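Side-chain contacts in nucleotidyl transferase AbiEii/AbiGii toxin family protein (Mycobacterium tuberculosis, PDB 6Y56), which is a nucleotidyltransferase toxin of a toxin-antitoxin system that probably modifies tRNA acceptor stems: residues V78-E81 with V82-I86; P246-M249 with A250-A254. All blocks are in the same frame, centred on the assembly; numbering follows the deposited sequence.

Contact 1 of 2, residues V78-E81 with V82-I86; sequences VVLE and VCELI
Two successive turns of the amphipathic helix 76-86 meet here, with Leu80 touching Glu84 on the outer side and Val79 touching Cys83 on the inner side. Four i-to-i+4 backbone hydrogen bonds join the turns. The tightest runs from Glu84 N to Leu80 O (2.8 Å, 170° at the hydrogen), and the last, from Leu85 N to Glu81 O at 3.1 Å, is more bent at 149°. On the solvent side the carboxylate of Glu84 comes back against leucine: OE2 lies 3.4 Å from Leu80 CG and 3.5 Å from Leu80 CD2, a van der Waals contact of a carboxylate oxygen with the leucine branch, on the exposed side of the helix. Glu84 CG is turned beside its own backbone N (chi1 -72°), which brings its methylene to 3.3 Å from Leu80 O. Glu81, one residue on from Leu80, sends its extended chain off the helix to a salt bridge between OE1 and Arg45. The inner side carries small apolar side chains. Val79 CG1 sits 4.2 Å from Cys83 SG, a loose van der Waals contact. The methyl Val82 CG2, beside its backbone N, lies 3.3 Å from Val78 O, the carbonyl oxygen that Val82 N hydrogen-bonds. Val79, Val82 and Cys83 all press on Phe128 of strand 125-129, and Val82 also reaches Leu35 of helix 19-38. Buried valines and cysteine on one side, with leucine and carboxylates on the other, are the pattern of an amphipathic alpha-helix laid against a beta-sheet, here in a nucleotidyltransferase-type fold.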
loop_
_atom_site.group_PDB
_atom_site.type_symbol
_atom_site.label_atom_id
_atom_site.label_comp_id
_atom_site.label_asym_id
_atom_site.label_seq_id
_atom_site.Cartn_x
_atom_site.Cartn_y
_atom_site.Cartn_z
ATOM N N VAL A 78 -14.398 -7.152 11.702
ATOM C CA VAL A 78 -14.426 -6.786 10.289
ATOM C C VAL A 78 -13.361 -7.560 9.522
ATOM O O VAL A 78 -13.602 -8.051 8.416
ATOM C CB VAL A 78 -14.259 -5.264 10.134
ATOM C CG1 VAL A 78 -13.978 -4.900 8.685
ATOM C CG2 VAL A 78 -15.497 -4.553 10.652
ATOM N N VAL A 79 -12.168 -7.692 10.109
ATOM C CA VAL A 79 -11.108 -8.487 9.498
ATOM C C VAL A 79 -11.592 -9.901 9.242
ATOM O O VAL A 79 -11.423 -10.450 8.149
ATOM C CB VAL A 79 -9.853 -8.469 10.388
ATOM C CG1 VAL A 79 -8.781 -9.390 9.827
ATOM C CG2 VAL A 79 -9.323 -7.045 10.539
ATOM N N LEU A 80 -12.220 -10.514 10.248
ATOM C CA LEU A 80 -12.670 -11.889 10.076
ATOM C C LEU A 80 -13.744 -11.989 8.999
ATOM O O LEU A 80 -13.731 -12.923 8.191
ATOM C CB LEU A 80 -13.174 -12.452 11.403
ATOM C CG LEU A 80 -13.577 -13.935 11.358
ATOM C CD1 LEU A 80 -12.382 -14.813 11.041
ATOM C CD2 LEU A 80 -14.207 -14.352 12.674
ATOM N N GLU A 81 -14.673 -11.031 8.962
ATOM C CA GLU A 81 -15.703 -11.032 7.927
ATOM C C GLU A 81 -15.076 -11.026 6.536
ATOM O O GLU A 81 -15.449 -11.827 5.667
ATOM C CB GLU A 81 -16.619 -9.824 8.135
ATOM C CG GLU A 81 -17.673 -9.617 7.057
ATOM C CD GLU A 81 -18.374 -8.271 7.184
ATOM O OE1 GLU A 81 -17.967 -7.456 8.037
ATOM O OE2 GLU A 81 -19.334 -8.026 6.427
ATOM N N VAL A 82 -14.083 -10.156 6.326
ATOM C CA VAL A 82 -13.407 -10.076 5.032
ATOM C C VAL A 82 -12.688 -11.374 4.716
ATOM O O VAL A 82 -12.787 -11.893 3.601
ATOM C CB VAL A 82 -12.444 -8.880 5.007
ATOM C CG1 VAL A 82 -11.617 -8.900 3.719
ATOM C CG2 VAL A 82 -13.224 -7.593 5.134
ATOM N N CYS A 83 -11.968 -11.930 5.693
ATOM C CA CYS A 83 -11.187 -13.130 5.420
ATOM C C CYS A 83 -12.082 -14.336 5.144
ATOM O O CYS A 83 -11.780 -15.145 4.257
ATOM C CB CYS A 83 -10.217 -13.400 6.576
ATOM S SG CYS A 83 -8.895 -12.159 6.663
ATOM N N GLU A 84 -13.184 -14.480 5.888
ATOM C CA GLU A 84 -14.113 -15.575 5.611
ATOM C C GLU A 84 -14.719 -15.433 4.224
ATOM O O GLU A 84 -14.952 -16.431 3.531
ATOM C CB GLU A 84 -15.234 -15.611 6.651
ATOM C CG GLU A 84 -14.838 -16.081 8.042
ATOM C CD GLU A 84 -16.057 -16.317 8.920
ATOM O OE1 GLU A 84 -17.100 -16.754 8.382
ATOM O OE2 GLU A 84 -15.993 -16.060 10.140
ATOM N N LEU A 85 -14.962 -14.194 3.793
ATOM C CA LEU A 85 -15.524 -13.965 2.471
ATOM C C LEU A 85 -14.526 -14.323 1.383
ATOM O O LEU A 85 -14.891 -14.971 0.393
ATOM C CB LEU A 85 -15.955 -12.510 2.347
ATOM C CG LEU A 85 -16.546 -12.123 1.003
ATOM C CD1 LEU A 85 -17.800 -12.945 0.727
ATOM C CD2 LEU A 85 -16.858 -10.638 0.994
ATOM N N ILE A 86 -13.264 -13.918 1.548
ATOM C CA ILE A 86 -12.244 -14.185 0.536
ATOM C C ILE A 86 -12.000 -15.681 0.404
ATOM O O ILE A 86 -11.963 -16.226 -0.706
ATOM C CB ILE A 86 -10.941 -13.446 0.881
ATOM C CG1 ILE A 86 -11.149 -11.930 0.803
ATOM C CG2 ILE A 86 -9.828 -13.881 -0.072
ATOM C CD1 ILE A 86 -9.953 -11.133 1.276
#

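Contact 2 of 2, residues P246-M249 with A250-A254; sequences PVAM and AAWEA
Trp252 folds back over Ala248, the N-cap residue of helix 249-259, and with Met249 these two carry the contact at the start of the helix. The indole lies across the backbone of the incoming loop: Ala248 O stands over one ring face, 3.1 Å from Trp252 CG. Ala248 O also accepts the first-turn hydrogen bond from Trp252 N at 2.9 Å, nearly straight at 170°, so one carbonyl both starts the helix and packs against the indole. The methyl of Ala248 adds a CH-pi contact, its CB 4.1 Å from the centroid of the five-membered ring of Trp252 and 25° off the normal. Turned beside its backbone N (chi1 -59°), Trp252 CG directs the indole back toward the N-terminus, and the six-membered ring reaches the loop, with CH2 4.1 Å from Val247 CG1. Met249 comes to the same ring obliquely. Its chain is bent at chi2 and chi3, which curls the sulfur back for a Met-aromatic contact. Both large side chains also pack on Leu183 of helix 180-189, and Trp252 meets Tyr184 edge-to-face, so the helix start is fastened to that neighbour. Glu253 N bonds to Met249 O, while its carboxylate turns to Arg257 and to Arg230 N. Met249 SD, on the same side of the indole plane as Ala248 O, lies 3.9 Å from Trp252 CZ3.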
loop_
_atom_site.group_PDB
_atom_site.type_symbol
_atom_site.label_atom_id
_atom_site.label_comp_id
_atom_site.label_asym_id
_atom_site.label_seq_id
_atom_site.Cartn_x
_atom_site.Cartn_y
_atom_site.Cartn_z
ATOM N N PRO A 246 11.604 0.161 -16.720
ATOM C CA PRO A 246 12.899 -0.315 -16.243
ATOM C C PRO A 246 13.030 -0.147 -14.740
ATOM O O PRO A 246 12.270 0.602 -14.125
ATOM C CB PRO A 246 13.878 0.636 -16.931
ATOM C CG PRO A 246 13.135 1.913 -17.000
ATOM C CD PRO A 246 11.682 1.546 -17.213
ATOM N N VAL A 247 13.979 -0.861 -14.154
ATOM C CA VAL A 247 14.370 -0.638 -12.769
ATOM C C VAL A 247 15.516 0.363 -12.783
ATOM O O VAL A 247 16.549 0.128 -13.420
ATOM C CB VAL A 247 14.780 -1.949 -12.088
ATOM C CG1 VAL A 247 15.180 -1.694 -10.643
ATOM C CG2 VAL A 247 13.634 -2.944 -12.145
ATOM N N ALA A 248 15.320 1.501 -12.116
ATOM C CA ALA A 248 16.280 2.602 -12.126
ATOM C C ALA A 248 16.542 3.016 -10.679
ATOM O O ALA A 248 16.189 4.123 -10.262
ATOM C CB ALA A 248 15.762 3.764 -12.965
ATOM N N MET A 249 17.159 2.112 -9.916
ATOM C CA MET A 249 17.296 2.310 -8.475
ATOM C C MET A 249 18.012 3.616 -8.144
ATOM O O MET A 249 17.583 4.356 -7.248
ATOM C CB MET A 249 18.026 1.120 -7.860
ATOM C CG MET A 249 17.282 -0.185 -8.038
ATOM S SD MET A 249 15.843 -0.198 -6.978
ATOM C CE MET A 249 16.640 -0.488 -5.406
ATOM N N ALA A 250 19.099 3.922 -8.859
ATOM C CA ALA A 250 19.865 5.126 -8.555
ATOM C C ALA A 250 19.091 6.391 -8.903
ATOM O O ALA A 250 19.115 7.366 -8.143
ATOM C CB ALA A 250 21.214 5.089 -9.275
ATOM N N ALA A 251 18.397 6.401 -10.042
ATOM C CA ALA A 251 17.589 7.563 -10.397
ATOM C C ALA A 251 16.472 7.789 -9.383
ATOM O O ALA A 251 16.224 8.926 -8.960
ATOM C CB ALA A 251 17.022 7.399 -11.805
ATOM N N TRP A 252 15.790 6.715 -8.975
ATOM C CA TRP A 252 14.720 6.848 -7.989
ATOM C C TRP A 252 15.257 7.335 -6.649
ATOM O O TRP A 252 14.668 8.221 -6.020
ATOM C CB TRP A 252 14.013 5.506 -7.805
ATOM C CG TRP A 252 13.404 4.920 -9.040
ATOM C CD1 TRP A 252 13.084 5.565 -10.197
ATOM C CD2 TRP A 252 13.059 3.547 -9.235
ATOM N NE1 TRP A 252 12.553 4.676 -11.100
ATOM C CE2 TRP A 252 12.538 3.427 -10.536
ATOM C CE3 TRP A 252 13.159 2.406 -8.437
ATOM C CZ2 TRP A 252 12.093 2.209 -11.050
ATOM C CZ3 TRP A 252 12.715 1.199 -8.943
ATOM C CH2 TRP A 252 12.204 1.111 -10.242
ATOM N N GLU A 253 16.356 6.739 -6.174
ATOM C CA GLU A 253 16.924 7.140 -4.892
ATOM C C GLU A 253 17.281 8.619 -4.895
ATOM O O GLU A 253 17.015 9.330 -3.919
ATOM C CB GLU A 253 18.161 6.296 -4.579
ATOM C CG GLU A 253 18.679 6.442 -3.150
ATOM C CD GLU A 253 19.603 7.647 -2.960
ATOM O OE1 GLU A 253 19.801 8.060 -1.800
ATOM O OE2 GLU A 253 20.118 8.180 -3.964
ATOM N N ALA A 254 17.880 9.096 -5.988
ATOM C CA ALA A 254 18.277 10.496 -6.064
ATOM C C ALA A 254 17.067 11.417 -6.069
ATOM O O ALA A 254 17.060 12.432 -5.362
ATOM C CB ALA A 254 19.143 10.732 -7.302
#

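Both contacts lie partly buried near the periphery, on opposite sides of the chain's centre, with their own centres about 38 Å apart and no atoms touching. Contact 1 falls wholly inside helix 76-86 and faces the mixed sheet and helix 19-38; contact 2 spans a loop and the first turns of helix 249-259, which rests on helix 180-189. The chemistry follows the setting. Along the body and C-terminal end of helix 76-86, contact 1 is a run of regular backbone bonds with small aliphatic groups buried and carboxylates outward. At a helix start, contact 2 relies on one large aromatic ring, its carbonyl, methyl and sulfur neighbours, and just two backbone bonds between its segments.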